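Local coordinates for protein DNA-directed RNA polymerase subunit L (PDB 1XPP) that is a subunit of the archaeal RNA polymerase, the enzyme that transcribes DNA into RNA, and probably dimerises through its Rpb3/Rpb11-type domain, at residues 42-54 / 66-80. Residues are numbered along the deposited sequence; the frame is centred on the assembly and turned at random.
Sequences ILKDDQVDEARYY and YVRVKSGKPQSAIKR
A classic beta bulge interrupts the antiparallel pairing of strands 48-54 and 64-69: D49 and E50 both face R68, whose O accepts from D49 N (2.7 Å) and E50 N. The extra residue places two carboxylates beside one guanidinium in a salt-bridge network. R68 starts extended and bends at chi3 (40°), carrying NH1 to 2.7 Å from D49 OD1. Its NH2 bridges to E50 OE1 (2.8 Å), which lies at the guanidinium edge, whereas D49 CB sits over a face. On the sheet face of A51 and V67, branched I42 and V67 meet tip to tip and fill the buried side. Beyond the bulge, the small A77 methyl lets helix 74-105 come close to V48 CG2. Near that helix's start, R80 grips D45 side-on in a salt bridge, NE and NH2 (2.7 Å) sharing OD1, with carboxylate and guanidinium planes 75° apart. D45 OD2 takes Q47 N in an Asx turn, and a water links OD1 to A77 O, so short, acidic D45 ties turn to helix. Q47 NE2 lies over the rim of one R80 face, the planes 19° apart, while OE1 accepts from S71 OG. The whole is a bulged beta hairpin backed by a helix, within the Rpb3/Rpb11 dimerisation domain.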
loop_
_atom_site.group_PDB
_atom_site.type_symbol
_atom_site.label_atom_id
_atom_site.label_comp_id
_atom_site.label_asym_id
_atom_site.label_seq_id
_atom_site.Cartn_x
_atom_site.Cartn_y
_atom_site.Cartn_z
ATOM N N ILE D 42 -8.194 11.574 18.926
ATOM C CA ILE D 42 -7.566 12.896 18.994
ATOM C C ILE D 42 -8.594 13.923 19.491
ATOM O O ILE D 42 -8.225 14.866 20.181
ATOM C CB ILE D 42 -7.039 13.340 17.614
ATOM C CG1 ILE D 42 -5.866 12.465 17.162
ATOM C CG2 ILE D 42 -6.608 14.805 17.634
ATOM C CD1 ILE D 42 -5.633 12.467 15.636
ATOM N N LEU D 43 -9.853 13.749 19.100
ATOM C CA LEU D 43 -10.927 14.655 19.544
ATOM C C LEU D 43 -11.204 14.643 21.054
ATOM O O LEU D 43 -11.894 15.545 21.547
ATOM C CB LEU D 43 -12.210 14.346 18.785
ATOM C CG LEU D 43 -12.322 14.848 17.338
ATOM C CD1 LEU D 43 -13.494 14.199 16.617
ATOM C CD2 LEU D 43 -12.431 16.362 17.290
ATOM N N LYS D 44 -10.675 13.653 21.779
ATOM C CA LYS D 44 -10.858 13.567 23.245
ATOM C C LYS D 44 -9.857 14.465 23.971
ATOM O O LYS D 44 -9.995 14.736 25.171
ATOM C CB LYS D 44 -10.679 12.136 23.724
ATOM C CG LYS D 44 -11.713 11.150 23.225
ATOM C CD LYS D 44 -11.368 9.777 23.740
ATOM C CE LYS D 44 -12.194 8.720 23.098
ATOM N NZ LYS D 44 -11.744 7.383 23.567
ATOM N N ASP D 45 -8.855 14.929 23.240
ATOM C CA ASP D 45 -7.745 15.724 23.779
ATOM C C ASP D 45 -8.178 17.181 23.995
ATOM O O ASP D 45 -8.637 17.848 23.064
ATOM C CB ASP D 45 -6.596 15.652 22.778
ATOM C CG ASP D 45 -5.302 16.288 23.269
ATOM O OD1 ASP D 45 -4.270 15.876 22.752
ATOM O OD2 ASP D 45 -5.287 17.198 24.127
ATOM N N ASP D 46 -8.038 17.682 25.216
ATOM C CA ASP D 46 -8.488 19.058 25.500
ATOM C C ASP D 46 -7.628 20.150 24.840
ATOM O O ASP D 46 -8.016 21.323 24.822
ATOM C CB ASP D 46 -8.608 19.292 27.014
ATOM C CG ASP D 46 -7.268 19.316 27.702
ATOM O OD1 ASP D 46 -6.862 20.414 28.130
ATOM O OD2 ASP D 46 -6.605 18.256 27.793
ATOM N N GLN D 47 -6.476 19.782 24.296
ATOM C CA GLN D 47 -5.614 20.735 23.618
ATOM C C GLN D 47 -5.962 20.848 22.135
ATOM O O GLN D 47 -5.372 21.670 21.420
ATOM C CB GLN D 47 -4.136 20.351 23.766
ATOM C CG GLN D 47 -3.659 20.242 25.229
ATOM C CD GLN D 47 -2.178 20.340 25.342
ATOM O OE1 GLN D 47 -1.612 21.424 25.174
ATOM N NE2 GLN D 47 -1.513 19.213 25.626
ATOM N N VAL D 48 -6.899 20.007 21.690
ATOM C CA VAL D 48 -7.251 19.922 20.264
ATOM C C VAL D 48 -8.452 20.795 19.944
ATOM O O VAL D 48 -9.490 20.730 20.618
ATOM C CB VAL D 48 -7.486 18.450 19.821
ATOM C CG1 VAL D 48 -8.126 18.374 18.414
ATOM C CG2 VAL D 48 -6.177 17.745 19.812
ATOM N N ASP D 49 -8.280 21.590 18.892
ATOM C CA ASP D 49 -9.267 22.534 18.397
ATOM C C ASP D 49 -10.155 21.870 17.338
ATOM O O ASP D 49 -11.381 21.960 17.389
ATOM C CB ASP D 49 -8.485 23.707 17.795
ATOM C CG ASP D 49 -9.112 25.031 18.042
ATOM O OD1 ASP D 49 -10.209 25.284 17.499
ATOM O OD2 ASP D 49 -8.457 25.851 18.726
ATOM N N GLU D 50 -9.531 21.190 16.379
ATOM C CA GLU D 50 -10.273 20.461 15.371
ATOM C C GLU D 50 -9.469 19.249 14.961
ATOM O O GLU D 50 -8.253 19.292 14.943
ATOM C CB GLU D 50 -10.528 21.330 14.130
ATOM C CG GLU D 50 -11.968 21.863 14.026
ATOM C CD GLU D 50 -12.130 22.873 12.912
ATOM O OE1 GLU D 50 -12.718 23.953 13.171
ATOM O OE2 GLU D 50 -11.657 22.594 11.785
ATOM N N ALA D 51 -10.176 18.184 14.644
ATOM C CA ALA D 51 -9.546 16.996 14.063
ATOM C C ALA D 51 -10.540 16.385 13.121
ATOM O O ALA D 51 -11.689 16.113 13.495
ATOM C CB ALA D 51 -9.141 16.011 15.127
ATOM N N ARG D 52 -10.086 16.157 11.891
ATOM C CA ARG D 52 -10.970 15.700 10.835
ATOM C C ARG D 52 -10.286 14.634 10.016
ATOM O O ARG D 52 -9.084 14.709 9.770
ATOM C CB ARG D 52 -11.288 16.848 9.886
ATOM C CG ARG D 52 -11.851 18.097 10.555
ATOM C CD ARG D 52 -13.365 17.995 10.679
ATOM N NE ARG D 52 -13.956 17.600 9.407
ATOM C CZ ARG D 52 -15.254 17.642 9.124
ATOM N NH1 ARG D 52 -16.124 18.082 10.029
ATOM N NH2 ARG D 52 -15.681 17.253 7.923
ATOM N N TYR D 53 -11.054 13.653 9.568
ATOM C CA TYR D 53 -10.570 12.786 8.504
ATOM C C TYR D 53 -11.295 13.119 7.229
ATOM O O TYR D 53 -12.467 13.553 7.258
ATOM C CB TYR D 53 -10.770 11.304 8.832
ATOM C CG TYR D 53 -12.194 10.894 9.128
ATOM C CD1 TYR D 53 -13.088 10.574 8.081
ATOM C CD2 TYR D 53 -12.643 10.805 10.437
ATOM C CE1 TYR D 53 -14.400 10.195 8.363
ATOM C CE2 TYR D 53 -13.936 10.408 10.722
ATOM C CZ TYR D 53 -14.809 10.111 9.686
ATOM O OH TYR D 53 -16.101 9.728 10.006
ATOM N N TYR D 54 -10.608 12.854 6.129
ATOM C CA TYR D 54 -11.169 13.026 4.787
ATOM C C TYR D 54 -10.913 11.739 4.053
ATOM O O TYR D 54 -9.769 11.388 3.730
ATOM C CB TYR D 54 -10.545 14.195 4.056
ATOM C CG TYR D 54 -10.604 15.476 4.854
ATOM C CD1 TYR D 54 -9.571 15.830 5.742
ATOM C CD2 TYR D 54 -11.712 16.314 4.757
ATOM C CE1 TYR D 54 -9.628 17.036 6.469
ATOM C CE2 TYR D 54 -11.775 17.487 5.477
ATOM C CZ TYR D 54 -10.745 17.842 6.322
ATOM O OH TYR D 54 -10.883 19.028 7.000
ATOM N N TYR D 66 -6.457 16.040 9.330
ATOM C CA TYR D 66 -6.118 17.411 9.649
ATOM C C TYR D 66 -6.351 17.619 11.154
ATOM O O TYR D 66 -7.400 17.243 11.687
ATOM C CB TYR D 66 -7.074 18.346 8.906
ATOM C CG TYR D 66 -7.036 19.778 9.380
ATOM C CD1 TYR D 66 -5.869 20.547 9.260
ATOM C CD2 TYR D 66 -8.137 20.341 9.980
ATOM C CE1 TYR D 66 -5.853 21.875 9.697
ATOM C CE2 TYR D 66 -8.124 21.658 10.416
ATOM C CZ TYR D 66 -6.990 22.400 10.264
ATOM O OH TYR D 66 -6.989 23.700 10.722
ATOM N N VAL D 67 -5.367 18.215 11.813
ATOM C CA VAL D 67 -5.468 18.458 13.249
ATOM C C VAL D 67 -5.031 19.889 13.511
ATOM O O VAL D 67 -3.970 20.304 13.046
ATOM C CB VAL D 67 -4.535 17.485 14.056
ATOM C CG1 VAL D 67 -4.643 17.738 15.548
ATOM C CG2 VAL D 67 -4.873 16.011 13.753
ATOM N N ARG D 68 -5.859 20.616 14.242
ATOM C CA ARG D 68 -5.473 21.933 14.764
ATOM C C ARG D 68 -5.593 21.938 16.287
ATOM O O ARG D 68 -6.579 21.495 16.833
ATOM C CB ARG D 68 -6.335 23.041 14.172
ATOM C CG ARG D 68 -5.961 24.459 14.677
ATOM C CD ARG D 68 -6.751 25.551 13.938
ATOM N NE ARG D 68 -8.141 25.174 13.709
ATOM C CZ ARG D 68 -9.173 25.597 14.433
ATOM N NH1 ARG D 68 -8.991 26.437 15.442
ATOM N NH2 ARG D 68 -10.401 25.185 14.139
ATOM N N VAL D 69 -4.573 22.489 16.941
ATOM C CA VAL D 69 -4.509 22.519 18.409
ATOM C C VAL D 69 -4.735 23.941 18.979
ATOM O O VAL D 69 -4.405 24.938 18.309
ATOM C CB VAL D 69 -3.148 21.921 18.898
ATOM C CG1 VAL D 69 -3.052 20.408 18.513
ATOM C CG2 VAL D 69 -1.958 22.663 18.355
ATOM N N LYS D 70 -5.324 24.008 20.176
ATOM C CA LYS D 70 -5.333 25.267 20.978
ATOM C C LYS D 70 -3.959 25.544 21.595
ATOM O O LYS D 70 -3.582 26.707 21.796
ATOM C CB LYS D 70 -6.312 25.215 22.152
ATOM C CG LYS D 70 -7.682 24.635 21.915
ATOM C CD LYS D 70 -8.332 24.270 23.254
ATOM C CE LYS D 70 -9.715 23.711 23.059
ATOM N NZ LYS D 70 -10.095 22.789 24.180
ATOM N N SER D 71 -3.237 24.486 21.955
ATOM C CA SER D 71 -1.930 24.618 22.604
ATOM C C SER D 71 -1.042 23.444 22.255
ATOM O O SER D 71 -1.525 22.418 21.778
ATOM C CB SER D 71 -2.096 24.724 24.124
ATOM O OG SER D 71 -2.952 23.700 24.605
ATOM N N GLY D 72 0.257 23.608 22.482
ATOM C CA GLY D 72 1.262 22.636 22.084
ATOM C C GLY D 72 1.380 22.508 20.581
ATOM O O GLY D 72 0.981 23.415 19.839
ATOM N N LYS D 73 1.912 21.376 20.139
ATOM C CA LYS D 73 2.189 21.125 18.733
ATOM C C LYS D 73 1.150 20.155 18.196
ATOM O O LYS D 73 0.689 19.297 18.923
ATOM C CB LYS D 73 3.589 20.560 18.569
ATOM C CG LYS D 73 4.716 21.582 18.863
ATOM C CD LYS D 73 6.093 20.953 18.845
ATOM C CE LYS D 73 7.204 22.007 18.674
ATOM N NZ LYS D 73 6.960 23.312 19.386
ATOM N N PRO D 74 0.738 20.321 16.923
ATOM C CA PRO D 74 -0.255 19.387 16.386
ATOM C C PRO D 74 0.293 17.954 16.246
ATOM O O PRO D 74 -0.453 17.013 16.457
ATOM C CB PRO D 74 -0.587 19.983 15.017
ATOM C CG PRO D 74 0.634 20.733 14.633
ATOM C CD PRO D 74 1.114 21.353 15.936
ATOM N N GLN D 75 1.568 17.800 15.885
ATOM C CA GLN D 75 2.182 16.475 15.803
ATOM C C GLN D 75 2.152 15.796 17.171
ATOM O O GLN D 75 2.010 14.579 17.239
ATOM C CB GLN D 75 3.608 16.511 15.255
ATOM C CG GLN D 75 4.558 17.344 16.076
ATOM C CD GLN D 75 4.603 18.809 15.635
ATOM O OE1 GLN D 75 3.638 19.330 15.087
ATOM N NE2 GLN D 75 5.731 19.479 15.894
ATOM N N SER D 76 2.234 16.576 18.253
ATOM C CA SER D 76 2.097 15.998 19.606
ATOM C C SER D 76 0.708 15.437 19.915
ATOM O O SER D 76 0.584 14.402 20.603
ATOM C CB SER D 76 2.488 17.024 20.681
ATOM O OG SER D 76 3.846 17.353 20.448
ATOM N N ALA D 77 -0.342 16.105 19.440
ATOM C CA ALA D 77 -1.696 15.644 19.661
ATOM C C ALA D 77 -1.863 14.304 18.946
ATOM O O ALA D 77 -2.451 13.377 19.493
ATOM C CB ALA D 77 -2.758 16.681 19.183
ATOM N N ILE D 78 -1.343 14.189 17.728
ATOM C CA ILE D 78 -1.396 12.906 17.025
ATOM C C ILE D 78 -0.641 11.819 17.825
ATOM O O ILE D 78 -1.190 10.731 18.065
ATOM C CB ILE D 78 -0.870 13.000 15.601
ATOM C CG1 ILE D 78 -1.779 13.953 14.807
ATOM C CG2 ILE D 78 -0.738 11.568 15.002
ATOM C CD1 ILE D 78 -1.292 14.286 13.402
ATOM N N LYS D 79 0.569 12.137 18.270
ATOM C CA LYS D 79 1.348 11.162 19.049
ATOM C C LYS D 79 0.589 10.714 20.304
ATOM O O LYS D 79 0.528 9.504 20.584
ATOM C CB LYS D 79 2.724 11.708 19.447
ATOM C CG LYS D 79 3.576 10.646 20.184
ATOM C CD LYS D 79 4.978 11.128 20.513
ATOM C CE LYS D 79 5.726 10.019 21.275
ATOM N NZ LYS D 79 7.038 10.576 21.741
ATOM N N ARG D 80 0.043 11.651 21.079
ATOM C CA ARG D 80 -0.700 11.272 22.304
ATOM C C ARG D 80 -1.784 10.252 22.004
ATOM O O ARG D 80 -1.967 9.236 22.731
ATOM C CB ARG D 80 -1.293 12.510 23.011
ATOM C CG ARG D 80 -0.179 13.424 23.607
ATOM C CD ARG D 80 -0.774 14.571 24.457
ATOM N NE ARG D 80 -1.633 15.524 23.740
ATOM C CZ ARG D 80 -1.178 16.629 23.152
ATOM N NH1 ARG D 80 0.126 16.908 23.131
ATOM N NH2 ARG D 80 -2.052 17.445 22.550
HETATM O O HOH W 1 -4.634 13.652 21.151
#